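Local coordinates for Serine/threonine protein phosphatase Stp1 (Streptococcus agalactiae, PDB 2PK0), which probably removes phosphate groups from phosphoserine and phosphothreonine residues of bacterial proteins as a magnesium-dependent phosphatase of the PP2C family, at residues Val34-Leu39 with Asp77-Ser82; Ser73-Trp78 with Ala108-Gly113. All coordinates share one frame; numbering follows the deposited sequence.

Contact 1 of 2, residues Val34-Leu39 with Asp77-Ser82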
# COMPACT_ATOMS: atom_id res chain seq x y z
N VAL A 34 -11.71 -9.21 12.41
CA VAL A 34 -10.54 -8.38 12.17
C VAL A 34 -10.46 -7.94 10.72
O VAL A 34 -10.29 -8.80 9.85
CB VAL A 34 -9.24 -9.11 12.57
CG1 VAL A 34 -8.06 -8.15 12.53
CG2 VAL A 34 -9.40 -9.70 13.95
N PRO A 35 -10.56 -6.62 10.45
CA PRO A 35 -10.49 -6.13 9.09
C PRO A 35 -9.08 -6.19 8.53
O PRO A 35 -8.12 -6.02 9.28
CB PRO A 35 -10.93 -4.65 9.19
CG PRO A 35 -11.01 -4.32 10.61
CD PRO A 35 -10.66 -5.53 11.44
N LEU A 36 -8.96 -6.43 7.22
CA LEU A 36 -7.69 -6.37 6.54
C LEU A 36 -7.87 -5.59 5.24
O LEU A 36 -8.84 -5.80 4.51
CB LEU A 36 -7.19 -7.78 6.24
CG LEU A 36 -5.87 -7.94 5.50
CD1 LEU A 36 -4.67 -7.82 6.43
CD2 LEU A 36 -5.85 -9.27 4.81
N ILE A 37 -6.93 -4.71 4.95
CA ILE A 37 -6.96 -3.88 3.76
C ILE A 37 -5.72 -4.24 2.99
O ILE A 37 -4.62 -4.25 3.55
CB ILE A 37 -6.85 -2.41 4.12
CG1 ILE A 37 -8.11 -1.96 4.85
CG2 ILE A 37 -6.62 -1.57 2.89
CD1 ILE A 37 -7.92 -0.70 5.61
N ILE A 38 -5.90 -4.60 1.71
CA ILE A 38 -4.79 -4.94 0.86
C ILE A 38 -4.75 -4.05 -0.38
O ILE A 38 -5.69 -4.03 -1.16
CB ILE A 38 -4.86 -6.41 0.41
CG1 ILE A 38 -5.27 -7.30 1.57
CG2 ILE A 38 -3.50 -6.86 -0.10
CD1 ILE A 38 -5.21 -8.76 1.21
N LEU A 39 -3.65 -3.33 -0.55
CA LEU A 39 -3.41 -2.48 -1.72
C LEU A 39 -2.22 -3.05 -2.51
O LEU A 39 -1.19 -3.38 -1.91
CB LEU A 39 -3.10 -1.05 -1.26
CG LEU A 39 -2.99 0.11 -2.26
CD1 LEU A 39 -3.34 1.41 -1.60
CD2 LEU A 39 -1.59 0.26 -2.90
N ASP A 77 2.55 -13.89 11.75
CA ASP A 77 2.96 -15.17 11.16
C ASP A 77 2.27 -15.35 9.83
O ASP A 77 2.91 -15.71 8.85
CB ASP A 77 2.60 -16.37 12.07
CG ASP A 77 3.49 -16.48 13.30
OD1 ASP A 77 4.58 -15.87 13.35
OD2 ASP A 77 3.07 -17.20 14.23
N TRP A 78 0.96 -15.06 9.80
CA TRP A 78 0.16 -15.19 8.59
C TRP A 78 0.67 -14.32 7.42
O TRP A 78 0.68 -14.77 6.27
CB TRP A 78 -1.31 -14.90 8.89
CG TRP A 78 -2.22 -15.09 7.71
CD1 TRP A 78 -2.87 -16.24 7.35
CD2 TRP A 78 -2.59 -14.10 6.73
NE1 TRP A 78 -3.60 -16.04 6.21
CE2 TRP A 78 -3.45 -14.73 5.80
CE3 TRP A 78 -2.26 -12.75 6.53
CZ2 TRP A 78 -4.00 -14.05 4.69
CZ3 TRP A 78 -2.80 -12.07 5.42
CH2 TRP A 78 -3.67 -12.73 4.53
N MET A 79 1.09 -13.09 7.72
CA MET A 79 1.53 -12.19 6.67
C MET A 79 2.84 -12.66 6.04
O MET A 79 2.95 -12.77 4.83
CB MET A 79 1.67 -10.75 7.19
CG MET A 79 0.35 -10.07 7.42
SD MET A 79 0.53 -8.45 8.20
CE MET A 79 -1.13 -7.80 8.07
N LEU A 80 3.82 -12.99 6.87
CA LEU A 80 5.11 -13.44 6.40
C LEU A 80 5.02 -14.71 5.57
O LEU A 80 5.73 -14.85 4.58
CB LEU A 80 6.05 -13.67 7.58
CG LEU A 80 6.53 -12.40 8.29
CD1 LEU A 80 7.36 -12.76 9.51
CD2 LEU A 80 7.32 -11.55 7.31
N VAL A 81 4.12 -15.61 5.96
CA VAL A 81 3.90 -16.87 5.26
C VAL A 81 3.15 -16.71 3.92
O VAL A 81 3.65 -17.15 2.89
CB VAL A 81 3.22 -17.89 6.19
CG1 VAL A 81 2.70 -19.11 5.41
CG2 VAL A 81 4.20 -18.33 7.30
N SER A 82 1.99 -16.04 3.93
CA SER A 82 1.16 -15.84 2.73
C SER A 82 1.85 -15.05 1.62
O SER A 82 1.64 -15.30 0.43
CB SER A 82 -0.13 -15.10 3.08
OG SER A 82 -0.73 -15.64 4.24
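The indole of Trp78 meets Leu36 through the far end of its six-membered ring: Leu36 CD2 approaches obliquely, 4.1 Å from Trp78 CH2 and nearly as close to CZ3. One face of the indole carries Ser82 OG, 3.3 Å above the plane and over the ring centre, one helical turn further along. Outside the two segments, Trp64 and Trp78 pack edge-to-face, the Phe69 ring meets the indole with planes at about 60°, and Trp78 NE1 is hydrogen-bonded to Asp63 OD2, which restrains the rotation of the ring and satisfies NE1. Trp78 CG is anti to its own N (chi1 -177°), which sends the indole from helix 72-96 to meet Leu36 coming the other way from the strand. The other branch of Leu36 goes to the methionine: CD1 lies 3.9 Å from Met79 CE, the two side chains alongside in opposite senses. The stretched-out chain of Met79 carries its terminal methyl across to the sheet. Ser82 OG donates to Trp78 O at 2.6 Å, tilted 30° from the carbonyl plane, while Ser82 N reaches the same oxygen from the opposite face. A forked leucine thus touches two successive helix residues in a buried apolar layer, joining helix 72-96 to strand 35-43 as in the alpha-beta-beta-alpha sandwich of PP2C phosphatases, where helices pack on the outer faces of paired antiparallel sheets.

Contact 2 of 2, residues Ser73-Trp78 with Ala108-Gly113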
# COMPACT_ATOMS: atom_id res chain seq x y z
N SER A 73 0.49 -11.36 16.84
CA SER A 73 1.58 -12.27 16.55
C SER A 73 1.14 -13.36 15.59
O SER A 73 1.96 -13.87 14.81
CB SER A 73 2.10 -12.88 17.87
OG SER A 73 1.06 -13.55 18.57
N GLU A 74 -0.14 -13.71 15.65
CA GLU A 74 -0.71 -14.73 14.78
C GLU A 74 -0.92 -14.16 13.37
O GLU A 74 -0.69 -14.83 12.35
CB GLU A 74 -2.05 -15.21 15.34
CG GLU A 74 -2.02 -15.66 16.80
CD GLU A 74 -3.39 -16.08 17.33
OE1 GLU A 74 -4.30 -15.23 17.49
OE2 GLU A 74 -3.55 -17.29 17.62
N ILE A 75 -1.36 -12.90 13.34
CA ILE A 75 -1.56 -12.16 12.12
C ILE A 75 -0.21 -11.92 11.44
O ILE A 75 -0.09 -12.03 10.20
CB ILE A 75 -2.33 -10.85 12.43
CG1 ILE A 75 -3.77 -11.19 12.76
CG2 ILE A 75 -2.33 -9.89 11.25
CD1 ILE A 75 -4.53 -10.06 13.32
N ARG A 76 0.81 -11.61 12.24
CA ARG A 76 2.19 -11.46 11.73
C ARG A 76 2.75 -12.74 11.09
O ARG A 76 3.33 -12.69 10.01
CB ARG A 76 3.13 -10.96 12.82
CG ARG A 76 4.45 -10.48 12.27
CD ARG A 76 5.55 -10.48 13.30
NE ARG A 76 6.10 -11.81 13.47
CZ ARG A 76 7.34 -12.19 13.14
NH1 ARG A 76 8.21 -11.34 12.61
NH2 ARG A 76 7.69 -13.45 13.36
N ASP A 77 2.55 -13.89 11.75
CA ASP A 77 2.96 -15.17 11.16
C ASP A 77 2.27 -15.35 9.83
O ASP A 77 2.91 -15.71 8.85
CB ASP A 77 2.60 -16.37 12.07
CG ASP A 77 3.49 -16.48 13.30
OD1 ASP A 77 4.58 -15.87 13.35
OD2 ASP A 77 3.07 -17.20 14.23
N TRP A 78 0.96 -15.06 9.80
CA TRP A 78 0.16 -15.19 8.59
C TRP A 78 0.67 -14.32 7.42
O TRP A 78 0.68 -14.77 6.27
CB TRP A 78 -1.31 -14.90 8.89
CG TRP A 78 -2.22 -15.09 7.71
CD1 TRP A 78 -2.87 -16.24 7.35
CD2 TRP A 78 -2.59 -14.10 6.73
NE1 TRP A 78 -3.60 -16.04 6.21
CE2 TRP A 78 -3.45 -14.73 5.80
CE3 TRP A 78 -2.26 -12.75 6.53
CZ2 TRP A 78 -4.00 -14.05 4.69
CZ3 TRP A 78 -2.80 -12.07 5.42
CH2 TRP A 78 -3.67 -12.73 4.53
N ALA A 108 -0.33 -4.60 3.15
CA ALA A 108 -1.37 -5.38 3.78
C ALA A 108 -1.48 -4.90 5.21
O ALA A 108 -0.50 -4.91 5.95
CB ALA A 108 -1.03 -6.86 3.72
N VAL A 109 -2.66 -4.42 5.59
CA VAL A 109 -2.84 -3.76 6.88
C VAL A 109 -4.02 -4.38 7.59
O VAL A 109 -5.12 -4.41 7.04
CB VAL A 109 -3.14 -2.26 6.73
CG1 VAL A 109 -3.21 -1.58 8.10
CG2 VAL A 109 -2.12 -1.58 5.87
N ALA A 110 -3.79 -4.89 8.80
CA ALA A 110 -4.86 -5.43 9.62
C ALA A 110 -5.04 -4.55 10.86
O ALA A 110 -4.04 -4.06 11.41
CB ALA A 110 -4.54 -6.82 10.04
N ILE A 111 -6.29 -4.36 11.29
CA ILE A 111 -6.58 -3.48 12.41
C ILE A 111 -7.08 -4.30 13.58
O ILE A 111 -8.18 -4.82 13.55
CB ILE A 111 -7.67 -2.45 12.09
CG1 ILE A 111 -7.34 -1.63 10.85
CG2 ILE A 111 -7.87 -1.51 13.25
CD1 ILE A 111 -8.53 -0.80 10.37
N VAL A 112 -6.26 -4.39 14.63
CA VAL A 112 -6.61 -5.10 15.85
C VAL A 112 -6.84 -4.09 16.99
O VAL A 112 -5.88 -3.46 17.46
CB VAL A 112 -5.50 -6.05 16.26
CG1 VAL A 112 -5.91 -6.88 17.47
CG2 VAL A 112 -5.15 -6.93 15.12
N GLY A 113 -8.09 -3.94 17.41
CA GLY A 113 -8.45 -2.87 18.33
C GLY A 113 -8.14 -1.51 17.73
O GLY A 113 -8.69 -1.16 16.69
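This is an apolar helix-on-sheet contact, made where the early turns of helix 72-96 lie over the last residues of strand 103-112, just before its turn into strand 115-121. Ile75 and Ala110 are buried, while Val112 lies nearer the surface. Ile75 carries the helix side of it alone, each of its two branches meeting a different strand residue. CG2 stands 4.0 Å from Ala110 CB, and the end of the longer branch, CD1, comes to 3.7 Å from Val112 CG2. With CG1 anti to the carbonyl carbon (chi1 -72°) and the chain extended to CD1, the longer branch passes along Val112 in the opposite sense to that valine's side chain. Ala110 and Val112, two apart on the strand, both point their side chains at the helix, whereas Ile111 between them points away. The small side chain of Ala110 lets the backbones come close, Ile75 CA and Ala110 CA being 7.9 Å apart. Ile75 is further enclosed by Trp64 of helix 48-64, Phe69, Val34 and Ile117. Across the interface the chemistry is methyl against methyl, without charge or directed bond, which is consistent with the helix being held here by shape and burial of apolar surface.

How the contacts relate
After strands 6-13 and 23-29 the chain enters strand 35-43, then helix 48-64, and returns over the sheet in helix 72-96; contact 1 closes this loop of 37 residues. The helix then leads on to strand 103-112, and contact 2 closes the following loop of 29 residues back onto the helix's earlier turns. The helix segments overlap at Asp77 and Trp78, with that of contact 2 coming first, so the two closures cross rather than nest. Strands 35-43 and 103-112 are antiparallel neighbours, joined by probable hydrogen bonds from Ile37 N to Val109 O and Ile111 N to Pro35 O. One helix therefore spans two adjacent strands, with contact centres about 6 Å apart.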